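Local coordinates for protein (R)-specific secondary-alkylsulfatase (Pseudomonas sp., PDB 4AXH) that hydrolyses (R)-secondary alkyl sulfates to (S)-alcohols and sulfate with strict inversion of configuration, as a zinc-dependent homodimeric enzyme, at residues A241-S247 against A515-N519; E326-A330 against A426-Y431; G345-L351 against V365-L369. All coordinates share one frame; numbering follows the deposited sequence.

Interaction 1: residues A241-S247 against A515-N519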
loop_
_atom_site.group_PDB
_atom_site.type_symbol
_atom_site.label_atom_id
_atom_site.label_comp_id
_atom_site.label_asym_id
_atom_site.label_seq_id
_atom_site.Cartn_x
_atom_site.Cartn_y
_atom_site.Cartn_z
ATOM N N ALA A 241 23.452 -20.596 18.700
ATOM C CA ALA A 241 22.230 -20.656 19.518
ATOM C C ALA A 241 21.901 -19.367 20.249
ATOM O O ALA A 241 20.729 -19.150 20.577
ATOM C CB ALA A 241 22.300 -21.822 20.484
ATOM N N GLN A 242 22.918 -18.495 20.472
ATOM C CA GLN A 242 22.761 -17.190 21.127
ATOM C C GLN A 242 22.651 -16.038 20.108
ATOM O O GLN A 242 22.396 -14.898 20.506
ATOM C CB GLN A 242 23.911 -16.943 22.118
ATOM C CG GLN A 242 23.723 -17.640 23.462
ATOM C CD GLN A 242 24.308 -16.834 24.595
ATOM O OE1 GLN A 242 25.392 -17.315 25.166
ATOM N NE2 GLN A 242 23.798 -15.774 24.965
ATOM N N ALA A 243 22.843 -16.340 18.801
ATOM C CA ALA A 243 22.797 -15.359 17.711
ATOM C C ALA A 243 21.945 -15.824 16.453
ATOM O O ALA A 243 20.798 -16.249 16.639
ATOM C CB ALA A 243 24.209 -14.957 17.328
ATOM N N GLN A 244 22.492 -15.739 15.202
ATOM C CA GLN A 244 21.797 -16.115 13.976
ATOM C C GLN A 244 21.644 -17.620 13.838
ATOM O O GLN A 244 22.631 -18.340 13.914
ATOM C CB GLN A 244 22.509 -15.541 12.751
ATOM C CG GLN A 244 21.565 -15.098 11.627
ATOM C CD GLN A 244 21.314 -16.188 10.624
ATOM O OE1 GLN A 244 22.107 -17.124 10.451
ATOM N NE2 GLN A 244 20.214 -16.085 9.934
ATOM N N VAL A 245 20.408 -18.107 13.642
ATOM C CA VAL A 245 20.180 -19.543 13.515
ATOM C C VAL A 245 19.552 -19.988 12.188
ATOM O O VAL A 245 19.836 -21.098 11.728
ATOM C CB VAL A 245 19.458 -20.189 14.734
ATOM C CG1 VAL A 245 20.268 -20.028 16.007
ATOM C CG2 VAL A 245 18.038 -19.664 14.916
ATOM N N ASP A 246 18.671 -19.150 11.598
ATOM C CA ASP A 246 17.926 -19.466 10.381
ATOM C C ASP A 246 17.254 -18.213 9.817
ATOM O O ASP A 246 17.168 -17.185 10.497
ATOM C CB ASP A 246 16.839 -20.528 10.713
ATOM C CG ASP A 246 16.292 -21.270 9.515
ATOM O OD1 ASP A 246 17.077 -21.966 8.844
ATOM O OD2 ASP A 246 15.061 -21.199 9.282
ATOM N N SER A 247 16.749 -18.317 8.575
ATOM C CA SER A 247 16.022 -17.224 7.939
ATOM C C SER A 247 14.637 -17.651 7.398
ATOM O O SER A 247 14.083 -16.998 6.506
ATOM C CB SER A 247 16.878 -16.488 6.913
ATOM O OG SER A 247 17.855 -15.688 7.561
ATOM N N ALA A 515 11.893 -16.116 12.227
ATOM C CA ALA A 515 13.307 -16.067 11.880
ATOM C C ALA A 515 13.756 -14.676 11.513
ATOM O O ALA A 515 14.856 -14.288 11.884
ATOM C CB ALA A 515 13.600 -17.016 10.751
ATOM N N LEU A 516 12.912 -13.913 10.808
ATOM C CA LEU A 516 13.208 -12.544 10.394
ATOM C C LEU A 516 13.186 -11.653 11.627
ATOM O O LEU A 516 14.074 -10.832 11.792
ATOM C CB LEU A 516 12.195 -12.096 9.319
ATOM C CG LEU A 516 12.543 -12.413 7.834
ATOM C CD1 LEU A 516 13.244 -13.733 7.644
ATOM C CD2 LEU A 516 11.338 -12.386 6.954
ATOM N N TRP A 517 12.233 -11.874 12.558
ATOM C CA TRP A 517 12.152 -11.106 13.807
ATOM C C TRP A 517 13.377 -11.397 14.641
ATOM O O TRP A 517 13.914 -10.482 15.250
ATOM C CB TRP A 517 10.876 -11.443 14.574
ATOM C CG TRP A 517 9.614 -10.797 14.036
ATOM C CD1 TRP A 517 9.249 -10.656 12.725
ATOM C CD2 TRP A 517 8.486 -10.340 14.819
ATOM N NE1 TRP A 517 8.017 -10.040 12.641
ATOM C CE2 TRP A 517 7.518 -9.853 13.910
ATOM C CE3 TRP A 517 8.234 -10.234 16.202
ATOM C CZ2 TRP A 517 6.332 -9.238 14.342
ATOM C CZ3 TRP A 517 7.057 -9.661 16.619
ATOM C CH2 TRP A 517 6.123 -9.160 15.696
ATOM N N ARG A 518 13.853 -12.652 14.635
ATOM C CA ARG A 518 15.065 -13.036 15.362
ATOM C C ARG A 518 16.301 -12.346 14.768
ATOM O O ARG A 518 17.120 -11.833 15.535
ATOM C CB ARG A 518 15.255 -14.566 15.476
ATOM C CG ARG A 518 16.401 -14.895 16.424
ATOM C CD ARG A 518 16.902 -16.314 16.321
ATOM N NE ARG A 518 18.080 -16.539 17.161
ATOM C CZ ARG A 518 18.030 -16.987 18.414
ATOM N NH1 ARG A 518 16.860 -17.201 19.007
ATOM N NH2 ARG A 518 19.148 -17.211 19.089
ATOM N N ASN A 519 16.426 -12.310 13.418
ATOM C CA ASN A 519 17.525 -11.625 12.735
ATOM C C ASN A 519 17.496 -10.114 13.042
ATOM O O ASN A 519 18.548 -9.528 13.267
ATOM C CB ASN A 519 17.459 -11.854 11.237
ATOM C CG ASN A 519 17.772 -13.260 10.753
ATOM O OD1 ASN A 519 18.550 -14.000 11.356
ATOM N ND2 ASN A 519 17.229 -13.641 9.592
#
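The first turn of helix 515-529, in the alkyl sulfatase dimerisation region, sends R518 and N519 into the loop A241-S247 of the metallo-beta-lactamase region, so that two adjacent helix residues clasp an irregular piece of chain. R518 leaves the helix with CG anti to its own N (chi1 -171°) and stays extended as far as NE, which carries the guanidinium directly to a backbone carbonyl. NE donates to A243 O over 2.8 Å, nearly along the C=O axis, while NH2 reaches A243 O at 3.1 Å in the carbonyl plane, on a lone pair. The oxygen lies in the guanidinium plane for both, and the grip is side-on, two nitrogens sharing one acceptor. Behind the charged end, R518 CD rests 3.8 Å from V245 CG2, the two side chains crossing at about a right angle.

N519 works differently, dividing its amide between two partners. Its OD1 accepts from Q244 NE2 at 3.0 Å, the two amide planes being 22° apart, and its ND2 gives a 3.0 Å bond to S247 OG. Q244 turns back to this point through a bend at chi2 (-92°); its OE1 meets Y89 OH. At the start of the helix, A515 CB packs 3.6 Å from D246 O, and L516 CD1 lies 3.6 Å from S247 O while its side chain also touches the sulfate-binding Y417.

Chemically, then, the buried arginine charge is met across the contact by a peptide carbonyl, whose dipole would partly offset it, while D246 gives OD1 to K251 and OD2 to N112. N519 ND2 also bonds Q232 O, of a sulfate-binding residue; this backbone oxygen can only accept, which probably settles how the amide is turned.

Interaction 2: residues E326-A330 against A426-Y431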
loop_
_atom_site.group_PDB
_atom_site.type_symbol
_atom_site.label_atom_id
_atom_site.label_comp_id
_atom_site.label_asym_id
_atom_site.label_seq_id
_atom_site.Cartn_x
_atom_site.Cartn_y
_atom_site.Cartn_z
ATOM N N GLU A 326 6.384 -2.330 -1.375
ATOM C CA GLU A 326 4.957 -2.052 -1.563
ATOM C C GLU A 326 4.201 -3.314 -1.053
ATOM O O GLU A 326 4.657 -4.442 -1.292
ATOM C CB GLU A 326 4.615 -1.841 -3.054
ATOM C CG GLU A 326 5.260 -0.632 -3.705
ATOM C CD GLU A 326 4.988 -0.437 -5.185
ATOM O OE1 GLU A 326 4.040 -1.058 -5.716
ATOM O OE2 GLU A 326 5.729 0.354 -5.815
ATOM N N VAL A 327 3.063 -3.116 -0.345
ATOM C CA VAL A 327 2.207 -4.201 0.147
ATOM C C VAL A 327 1.751 -5.108 -0.978
ATOM O O VAL A 327 1.524 -4.639 -2.090
ATOM C CB VAL A 327 0.974 -3.732 0.948
ATOM C CG1 VAL A 327 1.194 -3.848 2.438
ATOM C CG2 VAL A 327 0.525 -2.335 0.558
ATOM N N ARG A 328 1.579 -6.393 -0.668
ATOM C CA ARG A 328 1.096 -7.415 -1.590
ATOM C C ARG A 328 -0.402 -7.645 -1.373
ATOM O O ARG A 328 -0.951 -7.228 -0.348
ATOM C CB ARG A 328 1.893 -8.716 -1.409
ATOM C CG ARG A 328 3.275 -8.577 -1.925
ATOM C CD ARG A 328 4.186 -9.483 -1.194
ATOM N NE ARG A 328 5.498 -9.576 -1.860
ATOM C CZ ARG A 328 6.566 -10.169 -1.324
ATOM N NH1 ARG A 328 6.487 -10.738 -0.112
ATOM N NH2 ARG A 328 7.729 -10.186 -1.984
ATOM N N ASP A 329 -1.069 -8.249 -2.366
ATOM C CA ASP A 329 -2.503 -8.536 -2.301
ATOM C C ASP A 329 -2.727 -10.016 -1.931
ATOM O O ASP A 329 -2.624 -10.926 -2.798
ATOM C CB ASP A 329 -3.196 -8.178 -3.637
ATOM C CG ASP A 329 -4.705 -8.342 -3.656
ATOM O OD1 ASP A 329 -5.293 -8.637 -2.572
ATOM O OD2 ASP A 329 -5.307 -8.151 -4.743
ATOM N N ALA A 330 -3.102 -10.227 -0.638
ATOM C CA ALA A 330 -3.431 -11.547 -0.067
ATOM C C ALA A 330 -4.625 -12.168 -0.775
ATOM O O ALA A 330 -4.622 -13.386 -0.986
ATOM C CB ALA A 330 -3.689 -11.442 1.435
ATOM N N ALA A 426 -0.375 -5.029 7.851
ATOM C CA ALA A 426 -0.180 -4.786 6.419
ATOM C C ALA A 426 -1.488 -4.657 5.646
ATOM O O ALA A 426 -1.588 -3.777 4.778
ATOM C CB ALA A 426 0.720 -5.873 5.786
ATOM N N VAL A 427 -2.475 -5.558 5.921
ATOM C CA VAL A 427 -3.818 -5.552 5.255
ATOM C C VAL A 427 -4.529 -4.206 5.623
ATOM O O VAL A 427 -5.138 -3.591 4.753
ATOM C CB VAL A 427 -4.703 -6.824 5.526
ATOM C CG1 VAL A 427 -6.035 -6.778 4.765
ATOM C CG2 VAL A 427 -3.957 -8.108 5.164
ATOM N N TYR A 428 -4.371 -3.739 6.886
ATOM C CA TYR A 428 -4.874 -2.461 7.364
ATOM C C TYR A 428 -4.211 -1.340 6.567
ATOM O O TYR A 428 -4.940 -0.509 6.046
ATOM C CB TYR A 428 -4.628 -2.284 8.863
ATOM C CG TYR A 428 -5.306 -1.069 9.456
ATOM C CD1 TYR A 428 -4.716 0.196 9.382
ATOM C CD2 TYR A 428 -6.531 -1.179 10.109
ATOM C CE1 TYR A 428 -5.332 1.316 9.944
ATOM C CE2 TYR A 428 -7.158 -0.064 10.669
ATOM C CZ TYR A 428 -6.551 1.176 10.592
ATOM O OH TYR A 428 -7.185 2.255 11.156
ATOM N N GLN A 429 -2.857 -1.328 6.452
ATOM C CA GLN A 429 -2.080 -0.360 5.656
ATOM C C GLN A 429 -2.560 -0.351 4.187
ATOM O O GLN A 429 -2.859 0.720 3.642
ATOM C CB GLN A 429 -0.560 -0.687 5.719
ATOM C CG GLN A 429 0.299 0.058 4.668
ATOM C CD GLN A 429 1.715 -0.471 4.516
ATOM O OE1 GLN A 429 2.422 -0.720 5.502
ATOM N NE2 GLN A 429 2.184 -0.580 3.275
ATOM N N ARG A 430 -2.630 -1.548 3.557
ATOM C CA ARG A 430 -3.074 -1.685 2.170
ATOM C C ARG A 430 -4.476 -1.085 1.889
ATOM O O ARG A 430 -4.621 -0.365 0.915
ATOM C CB ARG A 430 -2.872 -3.124 1.627
ATOM C CG ARG A 430 -3.995 -3.664 0.749
ATOM C CD ARG A 430 -3.562 -4.387 -0.515
ATOM N NE ARG A 430 -4.771 -4.717 -1.270
ATOM C CZ ARG A 430 -4.887 -4.702 -2.594
ATOM N NH1 ARG A 430 -3.850 -4.383 -3.354
ATOM N NH2 ARG A 430 -6.052 -4.987 -3.168
ATOM N N TYR A 431 -5.472 -1.338 2.748
ATOM C CA TYR A 431 -6.843 -0.859 2.530
ATOM C C TYR A 431 -7.128 0.491 3.163
ATOM O O TYR A 431 -8.009 1.199 2.681
ATOM C CB TYR A 431 -7.898 -1.890 3.016
ATOM C CG TYR A 431 -8.030 -3.122 2.157
ATOM C CD1 TYR A 431 -8.764 -3.099 0.977
ATOM C CD2 TYR A 431 -7.429 -4.323 2.528
ATOM C CE1 TYR A 431 -8.874 -4.235 0.167
ATOM C CE2 TYR A 431 -7.566 -5.476 1.747
ATOM C CZ TYR A 431 -8.295 -5.434 0.567
ATOM O OH TYR A 431 -8.378 -6.573 -0.234
#
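R430, near the C-terminal end of helix 420-431, lies across the loop E326-A330 just where D329 N-caps helix 330-344, and its side chain can be followed atom by atom over that junction. CB comes first, 3.6 Å from V327 CG2. CG sits over one face of the neighbouring Y431 ring, within the same helix. The chain bends at chi2 (136°), and CD then passes 3.9 Å from R328 O. Beyond it the guanidinium spreads over D329: NH1 approaches D329 CB, CZ lies 3.8 Å from D329 CG, and NH2 stands 3.6 Å from D329 OD2. Carboxylate and guanidinium are stacked, their planes 14° apart, so the long salt bridge rests on charge alone and no N-H points at the oxygen. D329 OD1 meanwhile makes weak bonds to the N atoms of K331 and A332 in the capped turn.

The same guanidinium takes part in the dimer. R430 NH2 has a weak, long ion pair with E326 of the second subunit, and the reciprocal E326 OE2 forms a salt bridge to R430 of that subunit. R328, a sulfate-binding residue, points away from the helix and gives NH1 to N318 O, so one short segment faces both the active site and the helix that approaches the partner chain.

V327 completes the fit, with CG1 3.9 Å from A426 CB. Q429 OE1 accepts from F434 N of the second subunit, and Q429 NE2 lies 3.5 Å from V327 CG1.

Interaction 3: residues G345-L351 against V365-L369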
loop_
_atom_site.group_PDB
_atom_site.type_symbol
_atom_site.label_atom_id
_atom_site.label_comp_id
_atom_site.label_asym_id
_atom_site.label_seq_id
_atom_site.Cartn_x
_atom_site.Cartn_y
_atom_site.Cartn_z
ATOM N N GLY A 345 -4.446 -30.037 -8.608
ATOM C CA GLY A 345 -4.635 -30.832 -7.400
ATOM C C GLY A 345 -4.928 -32.305 -7.589
ATOM O O GLY A 345 -4.326 -33.142 -6.917
ATOM N N ASP A 346 -5.823 -32.633 -8.541
ATOM C CA ASP A 346 -6.200 -34.024 -8.853
ATOM C C ASP A 346 -5.179 -34.753 -9.739
ATOM O O ASP A 346 -5.189 -35.994 -9.765
ATOM C CB ASP A 346 -7.590 -34.084 -9.492
ATOM C CG ASP A 346 -8.667 -33.294 -8.758
ATOM O OD1 ASP A 346 -8.661 -33.304 -7.498
ATOM O OD2 ASP A 346 -9.516 -32.671 -9.441
ATOM N N ARG A 347 -4.272 -33.973 -10.420
ATOM C CA ARG A 347 -3.184 -34.393 -11.336
ATOM C C ARG A 347 -1.767 -34.307 -10.732
ATOM O O ARG A 347 -0.784 -34.370 -11.486
ATOM C CB ARG A 347 -3.174 -33.464 -12.531
ATOM C CG ARG A 347 -4.241 -33.689 -13.544
ATOM C CD ARG A 347 -3.888 -32.895 -14.772
ATOM N NE ARG A 347 -4.266 -31.496 -14.761
ATOM C CZ ARG A 347 -4.014 -30.686 -15.779
ATOM N NH1 ARG A 347 -3.361 -31.133 -16.847
ATOM N NH2 ARG A 347 -4.451 -29.437 -15.762
ATOM N N THR A 348 -1.643 -34.128 -9.404
ATOM C CA THR A 348 -0.327 -33.965 -8.789
ATOM C C THR A 348 -0.026 -34.911 -7.672
ATOM O O THR A 348 -0.839 -35.056 -6.763
ATOM C CB THR A 348 0.042 -32.490 -8.555
ATOM O OG1 THR A 348 1.336 -32.433 -7.958
ATOM C CG2 THR A 348 -0.926 -31.773 -7.673
ATOM N N ASP A 349 1.142 -35.585 -7.757
ATOM C CA ASP A 349 1.600 -36.577 -6.774
ATOM C C ASP A 349 2.571 -35.973 -5.778
ATOM O O ASP A 349 2.605 -36.373 -4.627
ATOM C CB ASP A 349 2.244 -37.795 -7.473
ATOM C CG ASP A 349 1.292 -38.683 -8.277
ATOM O OD1 ASP A 349 0.040 -38.510 -8.143
ATOM O OD2 ASP A 349 1.788 -39.553 -9.038
ATOM N N VAL A 350 3.402 -35.044 -6.228
ATOM C CA VAL A 350 4.381 -34.383 -5.377
ATOM C C VAL A 350 4.488 -32.955 -5.775
ATOM O O VAL A 350 4.659 -32.666 -6.945
ATOM C CB VAL A 350 5.755 -35.104 -5.294
ATOM C CG1 VAL A 350 6.122 -35.776 -6.606
ATOM C CG2 VAL A 350 6.862 -34.166 -4.799
ATOM N N LEU A 351 4.340 -32.062 -4.805
ATOM C CA LEU A 351 4.470 -30.626 -5.000
ATOM C C LEU A 351 5.927 -30.233 -4.704
ATOM O O LEU A 351 6.474 -30.648 -3.687
ATOM C CB LEU A 351 3.503 -29.882 -4.071
ATOM C CG LEU A 351 3.544 -28.364 -4.096
ATOM C CD1 LEU A 351 2.183 -27.811 -3.957
ATOM C CD2 LEU A 351 4.369 -27.823 -2.956
ATOM N N VAL A 365 -0.715 -33.000 -0.680
ATOM C CA VAL A 365 -0.573 -31.812 -1.524
ATOM C C VAL A 365 -1.865 -31.001 -1.550
ATOM O O VAL A 365 -1.814 -29.777 -1.443
ATOM C CB VAL A 365 0.128 -31.957 -2.924
ATOM C CG1 VAL A 365 1.198 -33.042 -2.954
ATOM C CG2 VAL A 365 -0.858 -32.144 -4.061
ATOM N N ARG A 366 -3.018 -31.671 -1.677
ATOM C CA ARG A 366 -4.351 -31.034 -1.713
ATOM C C ARG A 366 -4.697 -30.319 -0.400
ATOM O O ARG A 366 -5.254 -29.216 -0.435
ATOM C CB ARG A 366 -5.430 -32.053 -2.044
ATOM C CG ARG A 366 -5.566 -32.328 -3.511
ATOM C CD ARG A 366 -6.407 -33.571 -3.722
ATOM N NE ARG A 366 -5.798 -34.380 -4.768
ATOM C CZ ARG A 366 -5.512 -35.667 -4.660
ATOM N NH1 ARG A 366 -5.838 -36.336 -3.559
ATOM N NH2 ARG A 366 -4.929 -36.308 -5.665
ATOM N N THR A 367 -4.356 -30.951 0.758
ATOM C CA THR A 367 -4.550 -30.372 2.080
ATOM C C THR A 367 -3.612 -29.151 2.210
ATOM O O THR A 367 -4.039 -28.117 2.706
ATOM C CB THR A 367 -4.243 -31.428 3.167
ATOM O OG1 THR A 367 -5.208 -32.469 3.090
ATOM C CG2 THR A 367 -4.172 -30.845 4.607
ATOM N N TYR A 368 -2.344 -29.280 1.766
ATOM C CA TYR A 368 -1.332 -28.232 1.851
ATOM C C TYR A 368 -1.806 -27.004 1.079
ATOM O O TYR A 368 -1.947 -25.943 1.686
ATOM C CB TYR A 368 0.018 -28.791 1.382
ATOM C CG TYR A 368 1.187 -27.831 1.407
ATOM C CD1 TYR A 368 1.409 -26.936 0.355
ATOM C CD2 TYR A 368 2.149 -27.903 2.406
ATOM C CE1 TYR A 368 2.513 -26.085 0.349
ATOM C CE2 TYR A 368 3.252 -27.044 2.414
ATOM C CZ TYR A 368 3.444 -26.163 1.363
ATOM O OH TYR A 368 4.545 -25.337 1.329
ATOM N N LEU A 369 -2.191 -27.171 -0.187
ATOM C CA LEU A 369 -2.727 -26.097 -1.022
ATOM C C LEU A 369 -3.932 -25.407 -0.440
ATOM O O LEU A 369 -3.951 -24.182 -0.361
ATOM C CB LEU A 369 -3.020 -26.576 -2.442
ATOM C CG LEU A 369 -1.785 -26.826 -3.292
ATOM C CD1 LEU A 369 -2.176 -27.246 -4.683
ATOM C CD2 LEU A 369 -0.868 -25.602 -3.281
#
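R366 NE donates to G345 O over 2.9 Å with an N-H...O angle of 152°, tying the chain that leads from helix 330-344 into strand 350-352 to helix 362-388. The nitrogen comes from above the carbonyl plane, 60° out of it, so the bond is not made on a lone pair. A bend at chi3 lays the outer half of R366 along the glycine. D346 adds only opposite charge: its OD1 stays 4.1 Å from R366 NE, well out of the guanidinium plane. R366 NH1 has a firmer partner in D363, one turn earlier, with which it forms a salt bridge.

Further in, the contact becomes apolar. V365 is its wedge, one methyl group serving each side: CG2 meets T348 CG2 at 3.6 Å, and CG1 comes to 3.8 Å from L351 N. L351, with CG anti to the backbone N (chi1 177°), reaches over toward the helix and forks there. Its CD1 touches L369 CD2 at 3.8 Å, and its CD2 lies 4.2 Å from Y368 CE1. The hydroxyl of Y368 continues past this cluster to hydrogen-bond Q353 NE2 and A312 O.

The whole is a helix laid on a sheet, as in the layered metallo-beta-lactamase fold. Strand 350-352 is flanked by the parallel strand 305-307, through V350 and L306, and by the antiparallel strand 359-360, through L351 and V359. V359 also touches V365 and Y368, while helix 330-344 packs against R366 and L369 through L341.

How the interactions relate
Read from the N terminus, the chain opens all three contacts before closing any. It lays down 241-247, then the loop 326-330, then 345-351, which runs into strand 350-352. Interaction 3 closes first, after a short excursion through strand 359-360, when helix 362-388 returns over the sheet. Interaction 2 closes next, at helix 420-431, and interaction 1 last, at helix 515-529. The loops are therefore nested along the sequence, and none cross. Interaction 3 is internal to the helix-on-sheet layer, whereas interactions 1 and 2 join the metallo-beta-lactamase region to the dimerisation region. The three centres lie 26 to 31 Å apart and no two contacts touch, an example of one chain held together by separate contacts at increasing sequence separation.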